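Local structure of histone-lysine N-methyltransferase, H3 lysine-9 specific SUVH6 (Arabidopsis thaliana, 6A5K) at residues Arg22-Glu27 against Gln35-Lys40; Val173-His178 against Glu225-Glu230; Ile314-Asp319 against Arg345-Gly350. The protein catalyses S-adenosylmethionine-dependent methylation of histone H3 at the H3K9 site and probably recognises methylated DNA through its SRA domain. The protein carries 1 engineered substitution. All coordinates share one frame; numbering follows the deposited sequence.

Contact 1. Residues Arg22-Glu27 against Gln35-Lys40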
loop_
_atom_site.group_PDB
_atom_site.type_symbol
_atom_site.label_atom_id
_atom_site.label_comp_id
_atom_site.label_asym_id
_atom_site.label_seq_id
_atom_site.Cartn_x
_atom_site.Cartn_y
_atom_site.Cartn_z
ATOM N N ARG A 22 3.949 5.770 -12.266
ATOM C CA ARG A 22 3.869 4.469 -12.917
ATOM C C ARG A 22 3.288 4.569 -14.326
ATOM O O ARG A 22 3.536 3.698 -15.162
ATOM C CB ARG A 22 3.065 3.500 -12.050
ATOM C CG ARG A 22 3.823 3.134 -10.765
ATOM C CD ARG A 22 3.340 1.836 -10.126
ATOM N NE ARG A 22 4.281 1.360 -9.112
ATOM C CZ ARG A 22 5.331 0.586 -9.369
ATOM N NH1 ARG A 22 5.583 0.197 -10.613
ATOM N NH2 ARG A 22 6.135 0.201 -8.385
ATOM N N LYS A 23 2.540 5.630 -14.608
ATOM C CA LYS A 23 2.086 5.852 -15.982
ATOM C C LYS A 23 3.249 6.328 -16.865
ATOM O O LYS A 23 3.385 5.914 -18.025
ATOM C CB LYS A 23 0.932 6.855 -16.020
ATOM C CG LYS A 23 0.473 7.216 -17.432
ATOM C CD LYS A 23 -0.114 6.019 -18.174
ATOM C CE LYS A 23 -1.300 5.420 -17.433
ATOM N NZ LYS A 23 -2.062 4.466 -18.289
ATOM N N ILE A 24 4.094 7.196 -16.316
ATOM C CA ILE A 24 5.288 7.626 -17.040
ATOM C C ILE A 24 6.191 6.419 -17.304
ATOM O O ILE A 24 6.715 6.233 -18.417
ATOM C CB ILE A 24 6.070 8.707 -16.268
ATOM C CG1 ILE A 24 5.238 9.983 -16.142
ATOM C CG2 ILE A 24 7.395 9.018 -16.961
ATOM C CD1 ILE A 24 5.867 11.025 -15.232
ATOM N N LEU A 25 6.351 5.586 -16.280
ATOM C CA LEU A 25 7.170 4.386 -16.413
ATOM C C LEU A 25 6.572 3.430 -17.442
ATOM O O LEU A 25 7.297 2.818 -18.220
ATOM C CB LEU A 25 7.326 3.688 -15.059
ATOM C CG LEU A 25 8.220 2.445 -15.029
ATOM C CD1 LEU A 25 9.661 2.812 -15.357
ATOM C CD2 LEU A 25 8.144 1.772 -13.670
ATOM N N GLN A 26 5.249 3.307 -17.445
ATOM C CA GLN A 26 4.564 2.449 -18.404
ATOM C C GLN A 26 4.843 2.925 -19.824
ATOM O O GLN A 26 5.066 2.121 -20.731
ATOM C CB GLN A 26 3.053 2.428 -18.136
ATOM C CG GLN A 26 2.266 1.470 -19.026
ATOM C CD GLN A 26 0.762 1.674 -18.904
ATOM O OE1 GLN A 26 0.283 2.808 -18.888
ATOM N NE2 GLN A 26 0.014 0.576 -18.807
ATOM N N GLU A 27 4.831 4.241 -20.008
ATOM C CA GLU A 27 5.078 4.817 -21.325
ATOM C C GLU A 27 6.525 4.605 -21.763
ATOM O O GLU A 27 6.793 4.390 -22.953
ATOM C CB GLU A 27 4.718 6.301 -21.328
ATOM C CG GLU A 27 3.227 6.542 -21.122
ATOM C CD GLU A 27 2.873 8.007 -20.973
ATOM O OE1 GLU A 27 1.814 8.418 -21.495
ATOM O OE2 GLU A 27 3.649 8.745 -20.329
ATOM N N GLN A 35 15.131 3.205 -27.176
ATOM C CA GLN A 35 14.401 4.469 -27.214
ATOM C C GLN A 35 13.991 4.822 -25.793
ATOM O O GLN A 35 13.398 5.869 -25.548
ATOM C CB GLN A 35 13.173 4.391 -28.121
ATOM C CG GLN A 35 13.399 3.728 -29.476
ATOM C CD GLN A 35 12.426 4.231 -30.537
ATOM O OE1 GLN A 35 11.481 4.968 -30.237
ATOM N NE2 GLN A 35 12.650 3.824 -31.779
ATOM N N ARG A 36 14.311 3.923 -24.865
ATOM C CA ARG A 36 13.933 4.071 -23.465
ATOM C C ARG A 36 14.855 5.051 -22.755
ATOM O O ARG A 36 16.044 5.126 -23.061
ATOM C CB ARG A 36 13.957 2.713 -22.761
ATOM C CG ARG A 36 12.806 1.796 -23.145
ATOM C CD ARG A 36 12.630 0.691 -22.121
ATOM N NE ARG A 36 12.267 1.223 -20.810
ATOM C CZ ARG A 36 12.238 0.503 -19.695
ATOM N NH1 ARG A 36 11.897 1.067 -18.545
ATOM N NH2 ARG A 36 12.551 -0.782 -19.731
ATOM N N ARG A 37 14.302 5.795 -21.803
ATOM C CA ARG A 37 15.054 6.838 -21.115
ATOM C C ARG A 37 15.531 6.428 -19.729
ATOM O O ARG A 37 16.303 7.149 -19.103
ATOM C CB ARG A 37 14.210 8.113 -21.006
ATOM C CG ARG A 37 13.588 8.579 -22.309
ATOM C CD ARG A 37 12.925 9.940 -22.139
ATOM N NE ARG A 37 11.669 9.852 -21.398
ATOM C CZ ARG A 37 11.320 10.673 -20.412
ATOM N NH1 ARG A 37 10.153 10.516 -19.802
ATOM N NH2 ARG A 37 12.136 11.648 -20.034
ATOM N N LYS A 38 15.076 5.272 -19.256
ATOM C CA LYS A 38 15.413 4.819 -17.905
ATOM C C LYS A 38 16.929 4.680 -17.763
ATOM O O LYS A 38 17.497 4.933 -16.693
ATOM C CB LYS A 38 14.724 3.494 -17.582
ATOM C CG LYS A 38 15.390 2.677 -16.483
ATOM C CD LYS A 38 14.919 1.236 -16.483
ATOM C CE LYS A 38 16.097 0.273 -16.464
ATOM N NZ LYS A 38 15.653 -1.138 -16.277
ATOM N N GLY A 39 17.586 4.316 -18.858
ATOM C CA GLY A 39 19.037 4.281 -18.891
ATOM C C GLY A 39 19.624 5.679 -18.838
ATOM O O GLY A 39 20.594 5.923 -18.122
ATOM N N LYS A 40 19.026 6.596 -19.596
ATOM C CA LYS A 40 19.467 7.989 -19.654
ATOM C C LYS A 40 19.486 8.644 -18.274
ATOM O O LYS A 40 20.191 9.629 -18.042
ATOM C CB LYS A 40 18.565 8.780 -20.614
ATOM C CG LYS A 40 18.311 10.242 -20.243
ATOM C CD LYS A 40 18.064 11.106 -21.472
ATOM C CE LYS A 40 19.350 11.328 -22.255
ATOM N NZ LYS A 40 20.357 12.087 -21.459
HETATM O O HOH W 1 7.812 8.058 -20.278
#
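Ile-24 and Leu-25, on the last turns of the long N-terminal helix 5-29, meet the arginine pair Arg-37 and Arg-36 of the loop joining this helix to the next, 44-54, a loop that doubles back beside the helix it leaves. The direct contacts are sparse van der Waals ones, aliphatic methyls against guanidinium nitrogens. Leu-25 holds CG anti to the backbone N (chi1 -177°), which carries CD1 to the edge of the Arg-36 guanidinium, 4.3 Å from Arg-36 NH1; Ile-24 CG2 approaches Arg-37 NH1 obliquely at 4.2 Å. No direct hydrogen bond crosses between the segments. The charged ends are held by nearby acids: Arg-36 forms salt bridges with Asp-28 and Glu-33, and Arg-37 with Glu-47 of helix 44-54, whose Ile-44 also packs on Ile-24. Asp-28 takes the backbone N-H groups of Arg-37 and Lys-38 as well, tying the middle of the loop back to the last turn of helix 5-29. Within the helix, Lys-23 NZ donates to Gln-26 OE1 at 2.9 Å. The polar link between the segments runs through a water, which donates to Ile-24 O at 2.8 Å and accepts only a weak bond from Arg-37 NH1, at 3.4 Å.

Contact 2. Residues Val173-His178 against Glu225-Glu230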
loop_
_atom_site.group_PDB
_atom_site.type_symbol
_atom_site.label_atom_id
_atom_site.label_comp_id
_atom_site.label_asym_id
_atom_site.label_seq_id
_atom_site.Cartn_x
_atom_site.Cartn_y
_atom_site.Cartn_z
ATOM N N VAL A 173 10.832 13.240 12.779
ATOM C CA VAL A 173 11.869 12.335 12.320
ATOM C C VAL A 173 11.344 11.404 11.226
ATOM O O VAL A 173 10.379 10.665 11.430
ATOM C CB VAL A 173 12.443 11.509 13.489
ATOM C CG1 VAL A 173 13.295 10.351 12.970
ATOM C CG2 VAL A 173 13.258 12.410 14.414
ATOM N N ILE A 174 11.962 11.493 10.052
ATOM C CA ILE A 174 11.696 10.570 8.954
ATOM C C ILE A 174 12.882 9.614 8.881
ATOM O O ILE A 174 14.022 10.026 8.643
ATOM C CB ILE A 174 11.494 11.292 7.600
ATOM C CG1 ILE A 174 10.258 12.203 7.634
ATOM C CG2 ILE A 174 11.343 10.293 6.458
ATOM C CD1 ILE A 174 10.541 13.607 8.132
ATOM N N ARG A 175 12.617 8.337 9.115
ATOM C CA ARG A 175 13.678 7.343 9.148
ATOM C C ARG A 175 13.824 6.659 7.797
ATOM O O ARG A 175 12.849 6.143 7.240
ATOM C CB ARG A 175 13.399 6.309 10.244
ATOM C CG ARG A 175 14.449 5.219 10.392
ATOM C CD ARG A 175 14.130 4.313 11.584
ATOM N NE ARG A 175 12.836 3.648 11.437
ATOM C CZ ARG A 175 12.632 2.571 10.682
ATOM N NH1 ARG A 175 13.641 2.032 10.009
ATOM N NH2 ARG A 175 11.423 2.027 10.606
ATOM N N GLY A 176 15.043 6.659 7.269
ATOM C CA GLY A 176 15.341 5.908 6.064
ATOM C C GLY A 176 15.548 4.452 6.425
ATOM O O GLY A 176 16.312 4.146 7.339
ATOM N N LYS A 177 14.864 3.550 5.726
ATOM C CA LYS A 177 14.993 2.120 6.020
ATOM C C LYS A 177 16.358 1.572 5.634
ATOM O O LYS A 177 16.851 0.616 6.243
ATOM C CB LYS A 177 13.914 1.317 5.299
ATOM C CG LYS A 177 12.521 1.479 5.862
ATOM C CD LYS A 177 11.638 0.334 5.382
ATOM C CE LYS A 177 10.175 0.708 5.430
ATOM N NZ LYS A 177 9.357 -0.164 4.535
ATOM N N HIS A 178 16.958 2.161 4.604
ATOM C CA HIS A 178 18.246 1.693 4.103
ATOM C C HIS A 178 19.355 2.710 4.356
ATOM O O HIS A 178 20.542 2.378 4.284
ATOM C CB HIS A 178 18.145 1.385 2.609
ATOM C CG HIS A 178 16.852 0.741 2.216
ATOM N ND1 HIS A 178 16.597 -0.599 2.412
ATOM C CD2 HIS A 178 15.736 1.256 1.645
ATOM C CE1 HIS A 178 15.382 -0.884 1.977
ATOM N NE2 HIS A 178 14.842 0.223 1.502
ATOM N N GLU A 225 3.090 3.631 18.918
ATOM C CA GLU A 225 4.366 2.927 18.918
ATOM C C GLU A 225 5.062 3.000 17.560
ATOM O O GLU A 225 4.412 3.006 16.517
ATOM C CB GLU A 225 4.167 1.465 19.315
ATOM C CG GLU A 225 5.469 0.705 19.561
ATOM C CD GLU A 225 6.361 1.381 20.592
ATOM O OE1 GLU A 225 6.168 1.117 21.797
ATOM O OE2 GLU A 225 7.256 2.169 20.200
ATOM N N LEU A 226 6.388 3.077 17.591
ATOM C CA LEU A 226 7.202 2.985 16.387
ATOM C C LEU A 226 6.875 1.691 15.650
ATOM O O LEU A 226 6.730 0.638 16.275
ATOM C CB LEU A 226 8.691 3.035 16.750
ATOM C CG LEU A 226 9.155 4.326 17.434
ATOM C CD1 LEU A 226 10.395 4.070 18.270
ATOM C CD2 LEU A 226 9.425 5.414 16.393
ATOM N N SER A 227 6.755 1.759 14.327
ATOM C CA SER A 227 6.390 0.565 13.573
ATOM C C SER A 227 7.516 -0.472 13.622
ATOM O O SER A 227 7.248 -1.673 13.588
ATOM C CB SER A 227 6.018 0.910 12.119
ATOM O OG SER A 227 7.115 1.426 11.382
ATOM N N TRP A 228 8.768 -0.030 13.741
ATOM C CA TRP A 228 9.863 -1.003 13.763
ATOM C C TRP A 228 9.855 -1.766 15.087
ATOM O O TRP A 228 10.264 -2.926 15.150
ATOM C CB TRP A 228 11.230 -0.340 13.501
ATOM C CG TRP A 228 11.772 0.602 14.559
ATOM C CD1 TRP A 228 11.728 1.963 14.541
ATOM C CD2 TRP A 228 12.492 0.242 15.750
ATOM N NE1 TRP A 228 12.355 2.476 15.660
ATOM C CE2 TRP A 228 12.828 1.438 16.416
ATOM C CE3 TRP A 228 12.868 -0.977 16.324
ATOM C CZ2 TRP A 228 13.520 1.450 17.629
ATOM C CZ3 TRP A 228 13.561 -0.963 17.527
ATOM C CH2 TRP A 228 13.878 0.242 18.164
ATOM N N VAL A 229 9.359 -1.123 16.136
ATOM C CA VAL A 229 9.207 -1.793 17.425
ATOM C C VAL A 229 8.096 -2.839 17.344
ATOM O O VAL A 229 8.244 -3.969 17.835
ATOM C CB VAL A 229 8.913 -0.778 18.546
ATOM C CG1 VAL A 229 8.459 -1.482 19.822
ATOM C CG2 VAL A 229 10.140 0.084 18.801
ATOM N N GLU A 230 6.988 -2.472 16.706
ATOM C CA GLU A 230 5.878 -3.403 16.529
ATOM C C GLU A 230 6.309 -4.620 15.713
ATOM O O GLU A 230 5.944 -5.759 16.025
ATOM C CB GLU A 230 4.689 -2.711 15.851
ATOM C CG GLU A 230 3.986 -1.650 16.697
ATOM C CD GLU A 230 3.313 -2.197 17.953
ATOM O OE1 GLU A 230 3.345 -3.426 18.189
ATOM O OE2 GLU A 230 2.732 -1.387 18.704
HETATM O O HOH W 2 9.294 2.774 12.362
#
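The guanidinium of Arg-175 has Trp-228 over one face and a water level with it at the edge. Its plane stands 77° from that of the indole, so the groups are far from parallel. Trp-228 CG lies over the guanidinium face, and CB and CD1 are the atoms it meets, with Arg-175 NE 3.7 Å from Trp-228 CD1. One face of the indole carries Val-229 CG2, off-centre, nearer the ring's border. Arg-175 reaches across with CG anti to the backbone N (chi1 -179°) and then bends at chi3, which brings NE and NH2 against the tryptophan. Ser-227 OG also lies near the guanidinium plane, but at 4.4 Å from Arg-175 NH2 it is joined through the water. That water donates to Ser-227 OG at 2.7 Å and accepts from Arg-175 NH2. It also accepts from Trp-228 N, thereby engaging an N-H in the first turn of the helix, just past the N-cap residue Leu-226. Arg-175 NE is committed elsewhere, to a salt bridge with Asp-193 on the adjoining strand 190-205. This is surface packing of a strand of the SRA-domain sheet, 171-176, against the N-terminal end of helix 227-234, bridged by water.

Contact 3. Residues Ile314-Asp319 against Arg345-Gly350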
loop_
_atom_site.group_PDB
_atom_site.type_symbol
_atom_site.label_atom_id
_atom_site.label_comp_id
_atom_site.label_asym_id
_atom_site.label_seq_id
_atom_site.Cartn_x
_atom_site.Cartn_y
_atom_site.Cartn_z
ATOM N N ILE A 314 0.254 -2.823 -21.596
ATOM C CA ILE A 314 0.564 -3.718 -20.487
ATOM C C ILE A 314 0.072 -3.094 -19.190
ATOM O O ILE A 314 0.554 -2.030 -18.805
ATOM C CB ILE A 314 2.089 -3.967 -20.369
ATOM C CG1 ILE A 314 2.680 -4.366 -21.718
ATOM C CG2 ILE A 314 2.383 -5.026 -19.319
ATOM C CD1 ILE A 314 2.180 -5.685 -22.213
ATOM N N PRO A 315 -0.886 -3.740 -18.509
ATOM C CA PRO A 315 -1.469 -3.110 -17.316
ATOM C C PRO A 315 -0.598 -3.208 -16.057
ATOM O O PRO A 315 -1.006 -2.723 -15.002
ATOM C CB PRO A 315 -2.782 -3.880 -17.126
ATOM C CG PRO A 315 -2.523 -5.209 -17.744
ATOM C CD PRO A 315 -1.634 -4.940 -18.922
ATOM N N TYR A 316 0.567 -3.837 -16.165
ATOM C CA TYR A 316 1.521 -3.892 -15.064
ATOM C C TYR A 316 2.818 -3.213 -15.482
ATOM O O TYR A 316 3.156 -3.199 -16.660
ATOM C CB TYR A 316 1.818 -5.342 -14.651
ATOM C CG TYR A 316 0.631 -6.141 -14.153
ATOM C CD1 TYR A 316 0.132 -5.961 -12.864
ATOM C CD2 TYR A 316 0.030 -7.105 -14.961
ATOM C CE1 TYR A 316 -0.949 -6.703 -12.402
ATOM C CE2 TYR A 316 -1.053 -7.850 -14.506
ATOM C CZ TYR A 316 -1.537 -7.646 -13.233
ATOM O OH TYR A 316 -2.613 -8.389 -12.786
ATOM N N ASN A 317 3.557 -2.664 -14.523
ATOM C CA ASN A 317 4.933 -2.268 -14.798
ATOM C C ASN A 317 5.832 -3.500 -14.787
ATOM O O ASN A 317 5.419 -4.574 -14.361
ATOM C CB ASN A 317 5.433 -1.230 -13.786
ATOM C CG ASN A 317 4.771 0.123 -13.967
ATOM O OD1 ASN A 317 4.148 0.647 -13.047
ATOM N ND2 ASN A 317 4.896 0.690 -15.164
ATOM N N PHE A 318 7.071 -3.342 -15.232
ATOM C CA PHE A 318 7.972 -4.486 -15.340
ATOM C C PHE A 318 8.342 -5.063 -13.970
ATOM O O PHE A 318 8.841 -6.187 -13.883
ATOM C CB PHE A 318 9.241 -4.108 -16.106
ATOM C CG PHE A 318 9.035 -3.936 -17.591
ATOM C CD1 PHE A 318 7.776 -4.077 -18.158
ATOM C CD2 PHE A 318 10.108 -3.643 -18.418
ATOM C CE1 PHE A 318 7.589 -3.916 -19.518
ATOM C CE2 PHE A 318 9.930 -3.486 -19.785
ATOM C CZ PHE A 318 8.665 -3.623 -20.335
ATOM N N ASP A 319 8.091 -4.305 -12.903
ATOM C CA ASP A 319 8.412 -4.778 -11.559
ATOM C C ASP A 319 7.230 -5.496 -10.891
ATOM O O ASP A 319 7.279 -5.819 -9.704
ATOM C CB ASP A 319 8.908 -3.607 -10.689
ATOM C CG ASP A 319 7.824 -2.562 -10.400
ATOM O OD1 ASP A 319 6.701 -2.651 -10.932
ATOM O OD2 ASP A 319 8.115 -1.625 -9.631
ATOM N N ARG A 345 2.038 -11.960 -16.242
ATOM C CA ARG A 345 1.737 -13.033 -15.300
ATOM C C ARG A 345 2.060 -12.556 -13.893
ATOM O O ARG A 345 3.218 -12.526 -13.488
ATOM C CB ARG A 345 2.521 -14.307 -15.628
ATOM C CG ARG A 345 2.199 -14.925 -16.976
ATOM C CD ARG A 345 2.993 -16.218 -17.149
ATOM N NE ARG A 345 2.945 -16.753 -18.505
ATOM C CZ ARG A 345 2.036 -17.622 -18.925
ATOM N NH1 ARG A 345 1.076 -18.023 -18.099
ATOM N NH2 ARG A 345 2.074 -18.074 -20.175
ATOM N N VAL A 346 1.031 -12.161 -13.157
ATOM C CA VAL A 346 1.230 -11.609 -11.821
ATOM C C VAL A 346 0.333 -12.299 -10.792
ATOM O O VAL A 346 0.817 -13.091 -9.983
ATOM C CB VAL A 346 0.974 -10.081 -11.796
ATOM C CG1 VAL A 346 1.143 -9.535 -10.380
ATOM C CG2 VAL A 346 1.912 -9.366 -12.755
ATOM N N THR A 347 -0.968 -12.013 -10.827
ATOM C CA THR A 347 -1.877 -12.532 -9.804
ATOM C C THR A 347 -2.021 -14.057 -9.883
ATOM O O THR A 347 -2.358 -14.708 -8.891
ATOM C CB THR A 347 -3.293 -11.883 -9.891
ATOM O OG1 THR A 347 -3.953 -12.275 -11.104
ATOM C CG2 THR A 347 -3.188 -10.382 -9.847
ATOM N N GLN A 348 -1.746 -14.633 -11.049
ATOM C CA GLN A 348 -1.903 -16.078 -11.204
ATOM C C GLN A 348 -0.859 -16.844 -10.382
ATOM O O GLN A 348 -1.017 -18.036 -10.127
ATOM C CB GLN A 348 -1.814 -16.478 -12.679
ATOM C CG GLN A 348 -0.477 -16.166 -13.338
ATOM C CD GLN A 348 -0.537 -16.301 -14.847
ATOM O OE1 GLN A 348 0.024 -17.232 -15.417
ATOM N NE2 GLN A 348 -1.213 -15.364 -15.503
ATOM N N HIS A 349 0.194 -16.151 -9.961
ATOM C CA HIS A 349 1.262 -16.774 -9.189
ATOM C C HIS A 349 0.935 -16.874 -7.696
ATOM O O HIS A 349 1.713 -17.430 -6.919
ATOM C CB HIS A 349 2.569 -16.009 -9.392
ATOM C CG HIS A 349 3.152 -16.165 -10.758
ATOM N ND1 HIS A 349 3.106 -17.357 -11.456
ATOM C CD2 HIS A 349 3.791 -15.287 -11.567
ATOM C CE1 HIS A 349 3.691 -17.204 -12.626
ATOM N NE2 HIS A 349 4.115 -15.953 -12.722
ATOM N N GLY A 350 -0.217 -16.343 -7.302
ATOM C CA GLY A 350 -0.690 -16.484 -5.937
ATOM C C GLY A 350 -0.025 -15.570 -4.920
ATOM O O GLY A 350 0.696 -14.640 -5.273
#
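Val-346 lies over the ring of Tyr-316, and Thr-347 touches its hydroxyl end. The side chain of Arg-345 sets out away from the tyrosine; its NH1 donates to Gln-348 OE1 at 3.0 Å, in the guanidinium plane and on a lone pair of the amide oxygen, and also reaches Gly-333 O. Val-346 follows with the main contact, a CH-pi interaction: CG2 sits 3.5 Å from the centroid of the Tyr-316 ring and only 5° off the ring normal. With CG2 anti to the carbonyl carbon and CG1 anti to the backbone N (chi1 178°), CG2 is centred over the face while CG1 lies 4.1 Å from Tyr-316 CE1. Farther along the phenol, Val-346 CB comes within 3.8 Å of Tyr-316 CZ. Thr-347 then opens a short 3-10 turn and sets its methyl CG2 3.6 Å from Tyr-316 OH, the two side chains crossing at about a right angle. Its hydroxyl is bonded to Glu-331, which also receives Val-346 N and Gln-348 NE2. Tyr-316 and Thr-347 both pack on Phe-481 of strand 477-482. A Pre-SET tyrosine thus packs against the link that follows Cys-342, the last ligand of the Pre-SET cluster of three zinc ions and nine cysteines, joining the Pre-SET region to a sheet that contains SET-domain strands.

Overall arrangement
From the N terminus, helix 5-29 runs into contact 1, where the chain folds back over a short loop before helix 44-54. Contact 2 closes a much longer excursion through strand 190-205 and strand 211-219, bringing helix 227-234 against strand 171-176 of the SRA sheet. Contact 3 closes a loop holding strand 328-330 and the last four cysteines of the Pre-SET zinc cluster. The three loops follow in series, with none nested or crossed. Contacts 1 and 3 touch directly: Gln-26 NE2 probably bonds to Ile-314 O, and Arg-22 NH1 to Asn-317 OD1, tying the N-terminal helix to the Pre-SET loop. Contact 2 stands apart, its nearest atoms about 13 Å from either.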